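Local structure of 455aa long hypothetical phospho-sugar mutase (Sulfolobus tokodaii, 2F7L) at residues Phe34-Ala48 / Tyr88-Ala101. The protein interconverts the 6-phosphates and 1-phosphates of glucosamine and galactosamine, a magnesium-dependent step in making UDP-N-acetylglucosamine and UDP-N-acetylgalactosamine. Sequence-based numbering, arbitrary orientation.
Sequences FGKNSKILVGRDVRA and YDGGVVITASHNPA
Arg47 reads the loop after strand 90-94 almost entirely through backbone carbonyls. Its guanidinium meets Asn99 O end-on, NH2 at 2.9 Å on an in-plane lone pair and NH1 from above the carbonyl plane; NH2 also reaches Ser97 O (2.9 Å) from above that carbonyl's plane, and NH1 takes Pro100 O. All three oxygens lie near the guanidinium plane, whereas Ala96 CB sits over the centre of one face. The chain runs extended from CG to NE (chi2 162°, chi3 -178°), carrying the charged end across to this loop. Behind it, Asp45 OD2 pairs with Arg47 NE (3.0 Å) and accepts from Thr95 OG1 (2.7 Å), while OD1 closes an Asx turn onto Arg47 N. Thr95 OG1 in turn receives Ser97 N in an ST turn. A leucine in place of Arg47 would probably leave the three carbonyls without these donors, Asp45 OD2 without its charged mate and the loop freer to move. Farther back, strands 39-44 and 90-94 run parallel, Val92 N bonding to Leu41 O and Ile94 N to Gly43 O. Toward the Tyr88 end, Leu41 CB lies over the Tyr88 ring, 3.7 Å from its centroid, and Lys39 N bonds to Asp89 OD2. These neighbouring strands of domain I lead into what is probably the phosphoserine loop of this phosphohexose mutase: Ser97, unmodified here and hydrogen-bonded through OG to Asp8 OD2, probably carries the phosphoryl group, near Asp241, with Thr95 near Asp243, both probable magnesium ligands.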
loop_
_atom_site.group_PDB
_atom_site.type_symbol
_atom_site.label_atom_id
_atom_site.label_comp_id
_atom_site.label_asym_id
_atom_site.label_seq_id
_atom_site.Cartn_x
_atom_site.Cartn_y
_atom_site.Cartn_z
ATOM N N PHE A 34 4.004 -12.095 20.905
ATOM C CA PHE A 34 4.564 -10.857 21.442
ATOM C C PHE A 34 5.023 -11.049 22.891
ATOM O O PHE A 34 5.880 -10.320 23.368
ATOM C CB PHE A 34 3.531 -9.721 21.389
ATOM C CG PHE A 34 3.378 -9.079 20.041
ATOM C CD1 PHE A 34 4.427 -8.380 19.465
ATOM C CD2 PHE A 34 2.145 -9.114 19.372
ATOM C CE1 PHE A 34 4.267 -7.708 18.243
ATOM C CE2 PHE A 34 1.962 -8.448 18.141
ATOM C CZ PHE A 34 3.034 -7.738 17.576
ATOM N N GLY A 35 4.444 -12.009 23.595
ATOM C CA GLY A 35 4.852 -12.235 24.965
ATOM C C GLY A 35 3.983 -11.582 26.021
ATOM O O GLY A 35 3.207 -10.662 25.733
ATOM N N LYS A 36 4.107 -12.062 27.254
ATOM C CA LYS A 36 3.326 -11.529 28.369
ATOM C C LYS A 36 3.794 -10.123 28.701
ATOM O O LYS A 36 4.980 -9.834 28.603
ATOM C CB LYS A 36 3.478 -12.421 29.602
ATOM C CG LYS A 36 3.006 -13.842 29.411
ATOM C CD LYS A 36 3.371 -14.684 30.616
ATOM C CE LYS A 36 2.818 -16.100 30.502
ATOM N NZ LYS A 36 2.757 -16.794 31.837
ATOM N N ASN A 37 2.856 -9.256 29.086
ATOM C CA ASN A 37 3.140 -7.865 29.444
ATOM C C ASN A 37 3.604 -6.994 28.294
ATOM O O ASN A 37 4.149 -5.914 28.518
ATOM C CB ASN A 37 4.184 -7.803 30.533
ATOM C CG ASN A 37 3.755 -8.509 31.763
ATOM O OD1 ASN A 37 4.506 -9.308 32.325
ATOM N ND2 ASN A 37 2.540 -8.228 32.209
ATOM N N SER A 38 3.423 -7.460 27.067
ATOM C CA SER A 38 3.818 -6.648 25.941
ATOM C C SER A 38 2.691 -5.639 25.714
ATOM O O SER A 38 1.495 -5.944 25.910
ATOM C CB SER A 38 4.042 -7.509 24.703
ATOM O OG SER A 38 2.876 -8.222 24.377
ATOM N N LYS A 39 3.076 -4.428 25.328
ATOM C CA LYS A 39 2.113 -3.364 25.101
ATOM C C LYS A 39 1.706 -3.365 23.650
ATOM O O LYS A 39 2.521 -3.054 22.786
ATOM C CB LYS A 39 2.743 -2.032 25.502
ATOM C CG LYS A 39 2.967 -1.900 26.994
ATOM C CD LYS A 39 3.877 -0.748 27.285
ATOM C CE LYS A 39 3.817 -0.376 28.746
ATOM N NZ LYS A 39 3.845 -1.606 29.581
ATOM N N ILE A 40 0.448 -3.719 23.390
ATOM C CA ILE A 40 -0.043 -3.818 22.013
ATOM C C ILE A 40 -1.177 -2.895 21.664
ATOM O O ILE A 40 -2.212 -2.896 22.315
ATOM C CB ILE A 40 -0.503 -5.269 21.664
ATOM C CG1 ILE A 40 0.644 -6.267 21.855
ATOM C CG2 ILE A 40 -0.990 -5.319 20.232
ATOM C CD1 ILE A 40 1.848 -5.990 21.007
ATOM N N LEU A 41 -0.995 -2.130 20.601
ATOM C CA LEU A 41 -2.013 -1.184 20.165
ATOM C C LEU A 41 -2.968 -1.836 19.149
ATOM O O LEU A 41 -2.527 -2.400 18.148
ATOM C CB LEU A 41 -1.319 0.022 19.535
ATOM C CG LEU A 41 -2.003 1.387 19.449
ATOM C CD1 LEU A 41 -1.801 1.934 18.053
ATOM C CD2 LEU A 41 -3.481 1.297 19.760
ATOM N N VAL A 42 -4.269 -1.754 19.400
ATOM C CA VAL A 42 -5.265 -2.332 18.496
ATOM C C VAL A 42 -6.094 -1.239 17.834
ATOM O O VAL A 42 -6.658 -0.401 18.519
ATOM C CB VAL A 42 -6.234 -3.274 19.250
ATOM C CG1 VAL A 42 -7.248 -3.846 18.288
ATOM C CG2 VAL A 42 -5.455 -4.387 19.945
ATOM N N GLY A 43 -6.172 -1.246 16.507
ATOM C CA GLY A 43 -6.943 -0.225 15.797
ATOM C C GLY A 43 -7.721 -0.839 14.649
ATOM O O GLY A 43 -7.579 -2.035 14.410
ATOM N N ARG A 44 -8.525 -0.055 13.929
ATOM C CA ARG A 44 -9.326 -0.614 12.820
ATOM C C ARG A 44 -9.728 0.363 11.726
ATOM O O ARG A 44 -9.759 1.574 11.932
ATOM C CB ARG A 44 -10.612 -1.247 13.355
ATOM C CG ARG A 44 -11.704 -0.246 13.686
ATOM C CD ARG A 44 -12.844 -0.952 14.381
ATOM N NE ARG A 44 -14.139 -0.517 13.878
ATOM C CZ ARG A 44 -14.860 0.465 14.413
ATOM N NH1 ARG A 44 -14.409 1.119 15.490
ATOM N NH2 ARG A 44 -16.034 0.797 13.868
ATOM N N ASP A 45 -10.030 -0.166 10.551
ATOM C CA ASP A 45 -10.471 0.701 9.493
ATOM C C ASP A 45 -12.002 0.734 9.584
ATOM O O ASP A 45 -12.581 0.408 10.620
ATOM C CB ASP A 45 -9.976 0.210 8.135
ATOM C CG ASP A 45 -10.696 -1.032 7.657
ATOM O OD1 ASP A 45 -11.656 -1.480 8.329
ATOM O OD2 ASP A 45 -10.297 -1.553 6.594
ATOM N N VAL A 46 -12.685 1.096 8.518
ATOM C CA VAL A 46 -14.124 1.210 8.641
ATOM C C VAL A 46 -14.970 -0.030 8.407
ATOM O O VAL A 46 -16.157 -0.015 8.692
ATOM C CB VAL A 46 -14.640 2.353 7.708
ATOM C CG1 VAL A 46 -14.731 1.862 6.258
ATOM C CG2 VAL A 46 -15.975 2.877 8.200
ATOM N N ARG A 47 -14.362 -1.104 7.935
ATOM C CA ARG A 47 -15.097 -2.319 7.565
ATOM C C ARG A 47 -16.176 -2.971 8.438
ATOM O O ARG A 47 -16.246 -2.801 9.637
ATOM C CB ARG A 47 -14.096 -3.389 7.131
ATOM C CG ARG A 47 -13.341 -3.024 5.893
ATOM C CD ARG A 47 -12.097 -3.856 5.766
ATOM N NE ARG A 47 -11.322 -3.481 4.585
ATOM C CZ ARG A 47 -11.700 -3.720 3.327
ATOM N NH1 ARG A 47 -12.851 -4.346 3.075
ATOM N NH2 ARG A 47 -10.925 -3.320 2.319
ATOM N N ALA A 48 -17.017 -3.739 7.764
ATOM C CA ALA A 48 -18.133 -4.462 8.338
ATOM C C ALA A 48 -17.939 -5.199 9.665
ATOM O O ALA A 48 -18.779 -5.095 10.560
ATOM C CB ALA A 48 -18.684 -5.419 7.302
ATOM N N TYR A 88 4.905 1.352 21.592
ATOM C CA TYR A 88 4.320 0.016 21.614
ATOM C C TYR A 88 5.243 -1.123 21.218
ATOM O O TYR A 88 6.238 -0.932 20.533
ATOM C CB TYR A 88 3.069 0.004 20.751
ATOM C CG TYR A 88 1.968 0.833 21.366
ATOM C CD1 TYR A 88 1.205 0.340 22.430
ATOM C CD2 TYR A 88 1.705 2.125 20.902
ATOM C CE1 TYR A 88 0.217 1.102 23.013
ATOM C CE2 TYR A 88 0.716 2.903 21.477
ATOM C CZ TYR A 88 -0.023 2.386 22.537
ATOM O OH TYR A 88 -0.962 3.180 23.136
ATOM N N ASP A 89 4.898 -2.322 21.659
ATOM C CA ASP A 89 5.681 -3.501 21.349
ATOM C C ASP A 89 5.245 -4.093 20.008
ATOM O O ASP A 89 5.863 -5.039 19.508
ATOM C CB ASP A 89 5.502 -4.524 22.460
ATOM C CG ASP A 89 6.308 -4.180 23.677
ATOM O OD1 ASP A 89 7.548 -4.164 23.547
ATOM O OD2 ASP A 89 5.723 -3.926 24.756
ATOM N N GLY A 90 4.174 -3.522 19.457
ATOM C CA GLY A 90 3.604 -3.945 18.191
ATOM C C GLY A 90 2.114 -3.613 18.191
ATOM O O GLY A 90 1.594 -2.997 19.126
ATOM N N GLY A 91 1.410 -4.013 17.145
ATOM C CA GLY A 91 -0.007 -3.752 17.105
ATOM C C GLY A 91 -0.710 -4.658 16.122
ATOM O O GLY A 91 -0.074 -5.360 15.335
ATOM N N VAL A 92 -2.034 -4.671 16.193
ATOM C CA VAL A 92 -2.812 -5.448 15.264
ATOM C C VAL A 92 -3.964 -4.569 14.766
ATOM O O VAL A 92 -4.725 -4.009 15.547
ATOM C CB VAL A 92 -3.282 -6.789 15.899
ATOM C CG1 VAL A 92 -3.088 -6.746 17.367
ATOM C CG2 VAL A 92 -4.714 -7.093 15.527
ATOM N N VAL A 93 -4.030 -4.416 13.444
ATOM C CA VAL A 93 -5.048 -3.624 12.758
ATOM C C VAL A 93 -6.111 -4.558 12.109
ATOM O O VAL A 93 -5.772 -5.543 11.426
ATOM C CB VAL A 93 -4.396 -2.771 11.626
ATOM C CG1 VAL A 93 -5.406 -1.868 11.029
ATOM C CG2 VAL A 93 -3.239 -1.988 12.143
ATOM N N ILE A 94 -7.388 -4.239 12.320
ATOM C CA ILE A 94 -8.498 -5.013 11.754
ATOM C C ILE A 94 -8.798 -4.376 10.419
ATOM O O ILE A 94 -9.445 -3.331 10.365
ATOM C CB ILE A 94 -9.787 -4.939 12.643
ATOM C CG1 ILE A 94 -9.600 -5.735 13.936
ATOM C CG2 ILE A 94 -10.970 -5.565 11.920
ATOM C CD1 ILE A 94 -8.328 -5.437 14.672
ATOM N N THR A 95 -8.341 -5.017 9.343
ATOM C CA THR A 95 -8.517 -4.473 7.999
ATOM C C THR A 95 -8.347 -5.499 6.883
ATOM O O THR A 95 -7.665 -6.515 7.049
ATOM C CB THR A 95 -7.493 -3.329 7.758
ATOM O OG1 THR A 95 -7.829 -2.608 6.566
ATOM C CG2 THR A 95 -6.067 -3.903 7.629
ATOM N N ALA A 96 -8.964 -5.219 5.737
ATOM C CA ALA A 96 -8.853 -6.100 4.567
ATOM C C ALA A 96 -8.222 -5.307 3.419
ATOM O O ALA A 96 -8.453 -5.573 2.246
ATOM C CB ALA A 96 -10.230 -6.654 4.155
ATOM N N SER A 97 -7.426 -4.314 3.788
ATOM C CA SER A 97 -6.716 -3.474 2.833
ATOM C C SER A 97 -7.616 -2.872 1.733
ATOM O O SER A 97 -8.376 -1.921 1.980
ATOM C CB SER A 97 -5.558 -4.287 2.214
ATOM O OG SER A 97 -4.558 -3.456 1.618
ATOM N N HIS A 98 -7.530 -3.448 0.534
ATOM C CA HIS A 98 -8.271 -2.988 -0.649
ATOM C C HIS A 98 -9.477 -3.876 -1.024
ATOM O O HIS A 98 -10.330 -3.465 -1.833
ATOM C CB HIS A 98 -7.321 -2.981 -1.839
ATOM C CG HIS A 98 -6.664 -4.309 -2.048
ATOM N ND1 HIS A 98 -5.589 -4.730 -1.292
ATOM C CD2 HIS A 98 -7.008 -5.361 -2.828
ATOM C CE1 HIS A 98 -5.304 -5.984 -1.596
ATOM N NE2 HIS A 98 -6.151 -6.391 -2.525
ATOM N N ASN A 99 -9.513 -5.095 -0.477
ATOM C CA ASN A 99 -10.583 -6.055 -0.752
ATOM C C ASN A 99 -11.962 -5.417 -0.708
ATOM O O ASN A 99 -12.182 -4.446 0.003
ATOM C CB ASN A 99 -10.566 -7.187 0.276
ATOM C CG ASN A 99 -9.438 -8.152 0.070
ATOM O OD1 ASN A 99 -8.298 -7.759 -0.176
ATOM N ND2 ASN A 99 -9.744 -9.436 0.189
ATOM N N PRO A 100 -12.914 -5.980 -1.463
ATOM C CA PRO A 100 -14.295 -5.508 -1.538
ATOM C C PRO A 100 -14.878 -5.432 -0.130
ATOM O O PRO A 100 -14.316 -6.001 0.819
ATOM C CB PRO A 100 -14.975 -6.579 -2.374
ATOM C CG PRO A 100 -13.907 -7.032 -3.257
ATOM C CD PRO A 100 -12.717 -7.133 -2.355
ATOM N N ALA A 101 -16.015 -4.751 -0.019
ATOM C CA ALA A 101 -16.708 -4.530 1.242
ATOM C C ALA A 101 -16.985 -5.707 2.170
ATOM O O ALA A 101 -16.929 -5.566 3.401
ATOM C CB ALA A 101 -18.010 -3.822 0.968
#